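Local atomic coordinates of Lmo0305 protein (PDB entry 3PJ0), a protein that carries covalently bound pyridoxal phosphate and belongs to the beta-eliminating lyase family, within the larger group of aminotransferase-like folds. Residues 142-145 with 146-149; 148-151 with 152-155; 178-181 with 182-185. All coordinates share one frame; numbering follows the deposited sequence.

All three contacts are local and buried. They lie in two loops that leave neighbouring parallel strands of the central sheet. Contacts 1 and 2 share R148 and E149, both partly exposed, and follow the chain from strand 140-144 through a cis-proline turn and a G1 bulge. Contact 3 lies in the loop after strand 173-178, nearest the chain centre; there R180 and T185 are partly exposed. The two loops pack together: L145 and P146 lie on I184, and R148 CG comes 3.7 Å from R180 CZ. The chemistry differs. A carboxylate and waters hold contact 1. One amide-to-carbonyl bond holds contact 2. Contact 3 combines a backbone bond, a water bridge and apolar packing.

Contact 1: 142-145 with 146-149; sequences LIEL and PQRE
E144 and Q147 cross at about a right angle, at the end of a parallel strand in the central sheet of this aminotransferase-like fold. Strand 140-144 stops here, and the chain reverses at once. The peptide bond before P146 is cis, and E144 to Q147 fits a type VIb beta turn. The CA atoms of E144 and Q147 lie 5.4 Å apart. The E144 side chain points toward the far arm of the turn. Its CG stands opposite the backbone N (chi1 -177°), and the chain runs on extended. E144 CG passes 3.4 Å from P146 O. The carboxylate then reaches the start of the short 3-10 segment. R148 N donates to E144 OE2 at 2.9 Å, from above the carboxylate plane. The bond is fairly straight, at 161°. The Q147 side chain bends at chi2 and brings its amide back beside the glutamate. The amide and carboxylate planes are 54° apart, and this pair makes no direct hydrogen bond. Two waters link the residues. One joins the backbone N of E144 to Q147 OE1. The other donates to E144 OE2 and accepts from Q147 NE2 and E149 N. Thus OE2 takes both a backbone N-H and a water, which would limit the rotation of the carboxylate. Around the turn, L145 lies on L176 and I184, and P146 on R180 and I184. The R148 side chain leads away from the turn. Its NE has a salt bridge with E333 of strand 329-335, which ties this loop to the antiparallel sheet. E149 OE2 is hydrogen-bonded to H103 NE2. It also meets the guanidinium: R148 NH1 lies 2.8 Å from E149 OE2 in a salt bridge, tilted from the guanidinium plane.

Contact 2: 148-151 with 152-155; sequences REIG and GQLP
Two glycines in a row, G151 and G152, both with positive phi, turn the chain so that Q153 folds its amide back onto I150. G152 and Q153 together face Q147, which makes a G1 beta bulge. The bulge follows a turn from R148 to G151 with type I angles, closed by G151 N donating to R148 O at 3.0 Å. Q147 receives the returning arm on both its backbone groups: Q147 N is hydrogen-bonded to Q153 O, and Q147 O probably to G152 N. The side-chain part of the contact is one amide and one isoleucine. In Q153, CG lies beside the backbone N (chi1 -63°), and the chain then runs extended. This carries the amide across the reversal to the carbonyl of I150. The I150 side chain lies at about a right angle to it. Its CG1 sits between the backbone N and the carbonyl carbon, which brings CD1 to the glutamine. I150 CD1 is 3.6 Å from Q153 NE2 and 3.7 Å from Q153 CD. The apolar end of I150 therefore packs against the polar amide while its own carbonyl takes the hydrogen bond. That bond limits how far the amide can rotate. The loop runs from strand 140-144 to helix 157-170. Beyond the bulge, L154 packs on P146 and on F187 and Y188 of helix 185-188. The OH of Y188 is hydrogen-bonded to P155 O. At the other end, the CG methylene of R148 packs on the guanidinium carbon of R180 in the neighbouring loop. In the central bond, Q153 NE2 meets I150 O at 2.9 Å, with an N-H...O angle of 166° and the oxygen close to the amide plane.

Contact 3: 178-181 with 182-185; sequences GARL and WEIT
With chi1 at -63° and chi2 bent to 91°, the E183 carboxylate folds back against the backbone of R180. E183 OE1 comes 3.2 Å from R180 C. The other oxygen lies along the start of the arginine side chain, with E183 OE2 3.5 Å from R180 CG. The charged ends do not meet. R180 runs extended away from the acid, and its NH1 is hydrogen-bonded to O3 of the pyridoxal-phosphate lysine at position 208. The carboxylate thus rests against the arginine backbone, while the guanidinium turns to the cofactor. A water closes the polar side. It donates to A179 O at 2.6 Å and to E183 OE1 at 2.7 Å. The frame is a type I beta turn from G178 to L181, closed by L181 N donating to G178 O. Residues 182-184 coil like a helix but lack its hydrogen-bond pattern. I184 N donates to L181 O at 3.1 Å, from well above the carbonyl plane. On the apolar side, L181 and I184 cross at about a right angle. CG of L181 stands opposite its backbone N (chi1 177°), which brings L181 CD1 to 4.0 Å from I184 CD1. These pieces link strand 173-178 to helix 185-188. L181 and W182 both pack on V204 of strand 201-205 and L61 of helix 48-61; W182 NE1 is hydrogen-bonded to S205 O, and the indole meets F253 of helix 243-256 edge to face. L181 and I184 touch I195 of helix 192-196, and I184 also touches L145 of the loop after strand 140-144.

Contact 1: 142-145 with 146-149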
ATOM      1  N   LEU A 142       6.933 -22.480  -5.678  1.00  9.95           N
ATOM      2  CA  LEU A 142       6.244 -21.352  -6.311  1.00  9.66           C
ATOM      3  C   LEU A 142       6.514 -21.465  -7.787  1.00  9.77           C
ATOM      4  O   LEU A 142       7.655 -21.694  -8.194  1.00 11.17           O
ATOM      5  CB  LEU A 142       6.765 -20.024  -5.756  1.00  9.07           C
ATOM      6  CG  LEU A 142       6.268 -18.710  -6.400  1.00 10.96           C
ATOM      7  CD1 LEU A 142       6.414 -17.552  -5.375  1.00 11.23           C
ATOM      8  CD2 LEU A 142       6.973 -18.339  -7.723  1.00  9.89           C
ATOM      9  N   ILE A 143       5.455 -21.337  -8.587  1.00 10.40           N
ATOM     10  CA  ILE A 143       5.523 -21.399 -10.050  1.00  9.80           C
ATOM     11  C   ILE A 143       4.999 -20.072 -10.615  1.00  9.69           C
ATOM     12  O   ILE A 143       3.971 -19.563 -10.193  1.00  8.44           O
ATOM     13  CB  ILE A 143       4.618 -22.543 -10.599  1.00 10.12           C
ATOM     14  CG1 ILE A 143       4.989 -23.889  -9.971  1.00 10.78           C
ATOM     15  CG2 ILE A 143       4.589 -22.541 -12.106  1.00  9.53           C
ATOM     16  CD1 ILE A 143       6.424 -24.371 -10.233  1.00 13.96           C
ATOM     17  N   GLU A 144       5.721 -19.506 -11.573  1.00  9.60           N
ATOM     18  CA  GLU A 144       5.317 -18.240 -12.227  1.00  8.51           C
ATOM     19  C   GLU A 144       4.884 -18.561 -13.672  1.00  9.00           C
ATOM     20  O   GLU A 144       5.699 -19.025 -14.466  1.00  8.44           O
ATOM     21  CB  GLU A 144       6.499 -17.263 -12.225  1.00  8.93           C
ATOM     22  CG  GLU A 144       6.185 -15.905 -12.802  1.00  9.53           C
ATOM     23  CD  GLU A 144       7.428 -15.026 -12.999  1.00 10.54           C
ATOM     24  OE1 GLU A 144       8.283 -14.933 -12.076  1.00  8.30           O
ATOM     25  OE2 GLU A 144       7.514 -14.438 -14.086  1.00 10.81           O
ATOM     26  N   LEU A 145       3.594 -18.355 -13.974  1.00  8.32           N
ATOM     27  CA  LEU A 145       3.027 -18.624 -15.296  1.00  9.05           C
ATOM     28  C   LEU A 145       2.657 -17.291 -15.955  1.00  9.02           C
ATOM     29  O   LEU A 145       1.785 -16.577 -15.459  1.00  9.96           O
ATOM     30  CB  LEU A 145       1.771 -19.499 -15.207  1.00  8.71           C
ATOM     31  CG  LEU A 145       1.870 -20.838 -14.522  1.00  9.37           C
ATOM     32  CD1 LEU A 145       0.510 -21.523 -14.365  1.00  7.73           C
ATOM     33  CD2 LEU A 145       2.837 -21.757 -15.275  1.00  8.59           C
ATOM     34  N   PRO A 146       3.373 -16.907 -17.020  1.00  8.55           N
ATOM     35  CA  PRO A 146       4.516 -17.529 -17.644  1.00  9.10           C
ATOM     36  C   PRO A 146       5.763 -17.022 -16.953  1.00  9.11           C
ATOM     37  O   PRO A 146       5.636 -16.118 -16.124  1.00  9.22           O
ATOM     38  CB  PRO A 146       4.437 -17.005 -19.072  1.00  9.73           C
ATOM     39  CG  PRO A 146       3.945 -15.638 -18.911  1.00 10.03           C
ATOM     40  CD  PRO A 146       3.043 -15.633 -17.687  1.00  9.26           C
ATOM     41  N   GLN A 147       6.941 -17.535 -17.301  1.00  9.06           N
ATOM     42  CA  GLN A 147       8.188 -17.105 -16.661  1.00  9.30           C
ATOM     43  C   GLN A 147       8.688 -15.881 -17.399  1.00 10.37           C
ATOM     44  O   GLN A 147       9.364 -15.977 -18.431  1.00 10.07           O
ATOM     45  CB  GLN A 147       9.244 -18.216 -16.666  1.00 10.00           C
ATOM     46  CG  GLN A 147      10.404 -17.924 -15.732  1.00 10.18           C
ATOM     47  CD  GLN A 147      10.079 -18.257 -14.271  1.00  8.02           C
ATOM     48  OE1 GLN A 147       9.753 -19.396 -13.960  1.00 11.28           O
ATOM     49  NE2 GLN A 147      10.158 -17.260 -13.378  1.00  9.37           N
ATOM     50  N   ARG A 148       8.332 -14.723 -16.870  1.00 10.55           N
ATOM     51  CA  ARG A 148       8.609 -13.454 -17.553  1.00 11.47           C
ATOM     52  C   ARG A 148      10.072 -13.154 -17.880  1.00 11.94           C
ATOM     53  O   ARG A 148      10.363 -12.676 -18.971  1.00 12.49           O
ATOM     54  CB  ARG A 148       8.039 -12.309 -16.722  1.00 12.08           C
ATOM     55  CG  ARG A 148       8.263 -10.910 -17.301  1.00 14.44           C
ATOM     56  CD  ARG A 148       9.518 -10.208 -16.725  1.00 16.40           C
ATOM     57  NE  ARG A 148       9.497  -8.812 -17.138  1.00 17.94           N
ATOM     58  CZ  ARG A 148      10.059  -7.768 -16.511  1.00 22.81           C
ATOM     59  NH1 ARG A 148      10.762  -7.906 -15.397  1.00 24.38           N
ATOM     60  NH2 ARG A 148       9.910  -6.547 -17.024  1.00 21.15           N
ATOM     61  N   GLU A 149      10.979 -13.431 -16.950  1.00 11.35           N
ATOM     62  CA  GLU A 149      12.394 -13.082 -17.149  1.00 12.02           C
ATOM     63  C   GLU A 149      13.072 -13.870 -18.265  1.00 11.85           C
ATOM     64  O   GLU A 149      14.139 -13.478 -18.740  1.00 11.34           O
ATOM     65  CB  GLU A 149      13.181 -13.212 -15.850  1.00 12.58           C
ATOM     66  CG  GLU A 149      12.677 -12.289 -14.760  1.00 13.76           C
ATOM     67  CD  GLU A 149      13.022 -10.816 -14.933  1.00 15.95           C
ATOM     68  OE1 GLU A 149      14.010 -10.477 -15.602  1.00 14.19           O
ATOM     69  OE2 GLU A 149      12.296  -9.995 -14.339  1.00 17.63           O
TER
HETATM   70  O   HOH W   1       7.940 -20.980 -12.548  1.00  9.16           O
HETATM   71  O   HOH W   2      10.301 -14.474 -14.396  1.00 10.04           O

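Contact 2: 148-151 with 152-155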
ATOM      1  N   ARG A 148       8.332 -14.723 -16.870  1.00 10.55           N
ATOM      2  CA  ARG A 148       8.609 -13.454 -17.553  1.00 11.47           C
ATOM      3  C   ARG A 148      10.072 -13.154 -17.880  1.00 11.94           C
ATOM      4  O   ARG A 148      10.363 -12.676 -18.971  1.00 12.49           O
ATOM      5  CB  ARG A 148       8.039 -12.309 -16.722  1.00 12.08           C
ATOM      6  CG  ARG A 148       8.263 -10.910 -17.301  1.00 14.44           C
ATOM      7  CD  ARG A 148       9.518 -10.208 -16.725  1.00 16.40           C
ATOM      8  NE  ARG A 148       9.497  -8.812 -17.138  1.00 17.94           N
ATOM      9  CZ  ARG A 148      10.059  -7.768 -16.511  1.00 22.81           C
ATOM     10  NH1 ARG A 148      10.762  -7.906 -15.397  1.00 24.38           N
ATOM     11  NH2 ARG A 148       9.910  -6.547 -17.024  1.00 21.15           N
ATOM     12  N   GLU A 149      10.979 -13.431 -16.950  1.00 11.35           N
ATOM     13  CA  GLU A 149      12.394 -13.082 -17.149  1.00 12.02           C
ATOM     14  C   GLU A 149      13.072 -13.870 -18.265  1.00 11.85           C
ATOM     15  O   GLU A 149      14.139 -13.478 -18.740  1.00 11.34           O
ATOM     16  CB  GLU A 149      13.181 -13.212 -15.850  1.00 12.58           C
ATOM     17  CG  GLU A 149      12.677 -12.289 -14.760  1.00 13.76           C
ATOM     18  CD  GLU A 149      13.022 -10.816 -14.933  1.00 15.95           C
ATOM     19  OE1 GLU A 149      14.010 -10.477 -15.602  1.00 14.19           O
ATOM     20  OE2 GLU A 149      12.296  -9.995 -14.339  1.00 17.63           O
ATOM     21  N   ILE A 150      12.452 -14.967 -18.701  1.00 11.83           N
ATOM     22  CA  ILE A 150      13.011 -15.739 -19.822  1.00 12.15           C
ATOM     23  C   ILE A 150      12.130 -15.586 -21.085  1.00 12.70           C
ATOM     24  O   ILE A 150      12.141 -16.402 -21.989  1.00 13.90           O
ATOM     25  CB  ILE A 150      13.354 -17.203 -19.443  1.00 12.94           C
ATOM     26  CG1 ILE A 150      12.133 -17.987 -18.971  1.00 10.81           C
ATOM     27  CG2 ILE A 150      14.407 -17.231 -18.359  1.00 12.82           C
ATOM     28  CD1 ILE A 150      12.439 -19.456 -18.770  1.00  9.37           C
ATOM     29  N   GLY A 151      11.363 -14.514 -21.118  1.00 11.70           N
ATOM     30  CA  GLY A 151      10.568 -14.178 -22.277  1.00 11.43           C
ATOM     31  C   GLY A 151       9.112 -14.520 -22.216  1.00 11.51           C
ATOM     32  O   GLY A 151       8.411 -14.312 -23.192  1.00 11.43           O
ATOM     33  N   GLY A 152       8.646 -15.030 -21.079  1.00 10.25           N
ATOM     34  CA  GLY A 152       7.249 -15.431 -20.951  1.00  9.98           C
ATOM     35  C   GLY A 152       7.104 -16.864 -21.444  1.00 10.50           C
ATOM     36  O   GLY A 152       6.319 -17.148 -22.376  1.00 11.38           O
ATOM     37  N   GLN A 153       7.861 -17.772 -20.845  1.00 10.33           N
ATOM     38  CA  GLN A 153       7.766 -19.187 -21.240  1.00 10.05           C
ATOM     39  C   GLN A 153       6.824 -19.993 -20.318  1.00 10.61           C
ATOM     40  O   GLN A 153       6.669 -19.670 -19.118  1.00  8.16           O
ATOM     41  CB  GLN A 153       9.161 -19.818 -21.244  1.00 10.12           C
ATOM     42  CG  GLN A 153      10.179 -19.230 -22.245  1.00 11.61           C
ATOM     43  CD  GLN A 153      11.486 -20.008 -22.279  1.00 11.91           C
ATOM     44  OE1 GLN A 153      11.495 -21.262 -22.287  1.00 14.33           O
ATOM     45  NE2 GLN A 153      12.595 -19.286 -22.360  1.00 12.10           N
ATOM     46  N   LEU A 154       6.234 -21.062 -20.887  1.00 10.13           N
ATOM     47  CA  LEU A 154       5.311 -21.923 -20.167  1.00  9.93           C
ATOM     48  C   LEU A 154       5.606 -23.388 -20.367  1.00 10.37           C
ATOM     49  O   LEU A 154       5.941 -23.808 -21.463  1.00 10.97           O
ATOM     50  CB  LEU A 154       3.869 -21.707 -20.701  1.00  9.51           C
ATOM     51  CG  LEU A 154       3.174 -20.394 -20.354  1.00  9.92           C
ATOM     52  CD1 LEU A 154       1.873 -20.214 -21.146  1.00  8.10           C
ATOM     53  CD2 LEU A 154       2.895 -20.360 -18.834  1.00 10.16           C
ATOM     54  N   PRO A 155       5.450 -24.196 -19.304  1.00 11.31           N
ATOM     55  CA  PRO A 155       5.478 -25.623 -19.513  1.00 11.92           C
ATOM     56  C   PRO A 155       4.160 -26.076 -20.164  1.00 12.86           C
ATOM     57  O   PRO A 155       3.112 -25.405 -20.048  1.00 12.45           O
ATOM     58  CB  PRO A 155       5.558 -26.174 -18.095  1.00 11.38           C
ATOM     59  CG  PRO A 155       4.810 -25.177 -17.276  1.00 11.46           C
ATOM     60  CD  PRO A 155       5.213 -23.848 -17.896  1.00 10.29           C
TER

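Contact 3: 178-181 with 182-185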
ATOM      1  N   GLY A 178       0.757 -15.589 -10.305  1.00  7.31           N
ATOM      2  CA  GLY A 178      -0.097 -15.340 -11.428  1.00  8.01           C
ATOM      3  C   GLY A 178      -0.181 -13.873 -11.779  1.00  7.54           C
ATOM      4  O   GLY A 178      -1.243 -13.395 -12.210  1.00  7.24           O
ATOM      5  N   ALA A 179       0.936 -13.158 -11.629  1.00  7.56           N
ATOM      6  CA  ALA A 179       1.017 -11.763 -12.014  1.00  8.49           C
ATOM      7  C   ALA A 179       0.486 -11.568 -13.446  1.00  9.18           C
ATOM      8  O   ALA A 179      -0.143 -10.536 -13.761  1.00  9.60           O
ATOM      9  CB  ALA A 179       2.470 -11.279 -11.931  1.00  7.92           C
ATOM     10  N   ARG A 180       0.767 -12.550 -14.308  1.00  8.90           N
ATOM     11  CA  ARG A 180       0.333 -12.533 -15.722  1.00  9.53           C
ATOM     12  C   ARG A 180      -0.569 -13.717 -16.049  1.00  9.52           C
ATOM     13  O   ARG A 180      -0.543 -14.269 -17.152  1.00  9.64           O
ATOM     14  CB  ARG A 180       1.554 -12.514 -16.644  1.00  9.29           C
ATOM     15  CG  ARG A 180       2.367 -11.206 -16.562  1.00 10.80           C
ATOM     16  CD  ARG A 180       3.722 -11.262 -17.285  1.00 10.13           C
ATOM     17  NE  ARG A 180       4.393  -9.965 -17.114  1.00 12.25           N
ATOM     18  CZ  ARG A 180       5.061  -9.592 -16.024  1.00 10.86           C
ATOM     19  NH1 ARG A 180       5.224 -10.415 -14.986  1.00 10.98           N
ATOM     20  NH2 ARG A 180       5.595  -8.384 -15.967  1.00 12.63           N
ATOM     21  N   LEU A 181      -1.378 -14.135 -15.074  1.00  9.61           N
ATOM     22  CA  LEU A 181      -2.295 -15.256 -15.327  1.00  9.24           C
ATOM     23  C   LEU A 181      -3.304 -15.025 -16.457  1.00  8.94           C
ATOM     24  O   LEU A 181      -3.564 -15.925 -17.265  1.00 10.20           O
ATOM     25  CB  LEU A 181      -3.099 -15.587 -14.067  1.00  8.27           C
ATOM     26  CG  LEU A 181      -4.150 -16.700 -14.211  1.00  8.92           C
ATOM     27  CD1 LEU A 181      -3.498 -18.079 -14.563  1.00  9.35           C
ATOM     28  CD2 LEU A 181      -4.948 -16.763 -12.901  1.00  9.41           C
ATOM     29  N   TRP A 182      -3.904 -13.854 -16.487  1.00  8.30           N
ATOM     30  CA  TRP A 182      -4.966 -13.556 -17.433  1.00  9.16           C
ATOM     31  C   TRP A 182      -4.474 -13.727 -18.878  1.00  9.40           C
ATOM     32  O   TRP A 182      -5.193 -14.200 -19.748  1.00  9.77           O
ATOM     33  CB  TRP A 182      -5.482 -12.132 -17.240  1.00  9.60           C
ATOM     34  CG  TRP A 182      -5.706 -11.728 -15.772  1.00  9.33           C
ATOM     35  CD1 TRP A 182      -5.015 -10.764 -15.100  1.00 12.66           C
ATOM     36  CD2 TRP A 182      -6.647 -12.263 -14.832  1.00  9.67           C
ATOM     37  NE1 TRP A 182      -5.478 -10.639 -13.816  1.00 12.56           N
ATOM     38  CE2 TRP A 182      -6.464 -11.560 -13.612  1.00 11.68           C
ATOM     39  CE3 TRP A 182      -7.615 -13.269 -14.886  1.00  9.12           C
ATOM     40  CZ2 TRP A 182      -7.215 -11.840 -12.452  1.00 11.62           C
ATOM     41  CZ3 TRP A 182      -8.361 -13.536 -13.746  1.00 12.30           C
ATOM     42  CH2 TRP A 182      -8.161 -12.809 -12.547  1.00 11.11           C
ATOM     43  N   GLU A 183      -3.216 -13.364 -19.086  1.00  9.36           N
ATOM     44  CA  GLU A 183      -2.595 -13.411 -20.396  1.00  9.79           C
ATOM     45  C   GLU A 183      -2.332 -14.809 -20.960  1.00 10.28           C
ATOM     46  O   GLU A 183      -2.087 -14.929 -22.170  1.00  9.60           O
ATOM     47  CB  GLU A 183      -1.248 -12.669 -20.348  1.00  9.65           C
ATOM     48  CG  GLU A 183      -1.310 -11.195 -20.040  1.00 11.47           C
ATOM     49  CD  GLU A 183      -1.209 -10.814 -18.572  1.00 12.00           C
ATOM     50  OE1 GLU A 183      -1.960 -11.352 -17.747  1.00 10.52           O
ATOM     51  OE2 GLU A 183      -0.402  -9.899 -18.270  1.00 11.07           O
ATOM     52  N   ILE A 184      -2.332 -15.845 -20.109  1.00 10.43           N
ATOM     53  CA  ILE A 184      -2.022 -17.216 -20.561  1.00 11.28           C
ATOM     54  C   ILE A 184      -3.231 -18.137 -20.836  1.00 11.09           C
ATOM     55  O   ILE A 184      -3.078 -19.205 -21.420  1.00 11.34           O
ATOM     56  CB  ILE A 184      -1.035 -17.929 -19.585  1.00 11.87           C
ATOM     57  CG1 ILE A 184      -1.697 -18.325 -18.248  1.00 13.00           C
ATOM     58  CG2 ILE A 184       0.193 -17.072 -19.345  1.00 12.72           C
ATOM     59  CD1 ILE A 184      -0.797 -19.059 -17.302  1.00 12.10           C
ATOM     60  N   THR A 185      -4.434 -17.729 -20.466  1.00 11.57           N
ATOM     61  CA  THR A 185      -5.598 -18.603 -20.702  1.00 12.05           C
ATOM     62  C   THR A 185      -5.823 -18.885 -22.196  1.00 13.06           C
ATOM     63  O   THR A 185      -6.164 -20.000 -22.558  1.00 13.83           O
ATOM     64  CB  THR A 185      -6.871 -18.115 -19.987  1.00 12.32           C
ATOM     65  OG1 THR A 185      -7.333 -16.894 -20.557  1.00 13.58           O
ATOM     66  CG2 THR A 185      -6.604 -17.915 -18.503  1.00 10.37           C
TER
HETATM   67  O   HOH W   3      -1.969  -9.812 -15.529  1.00 17.63           O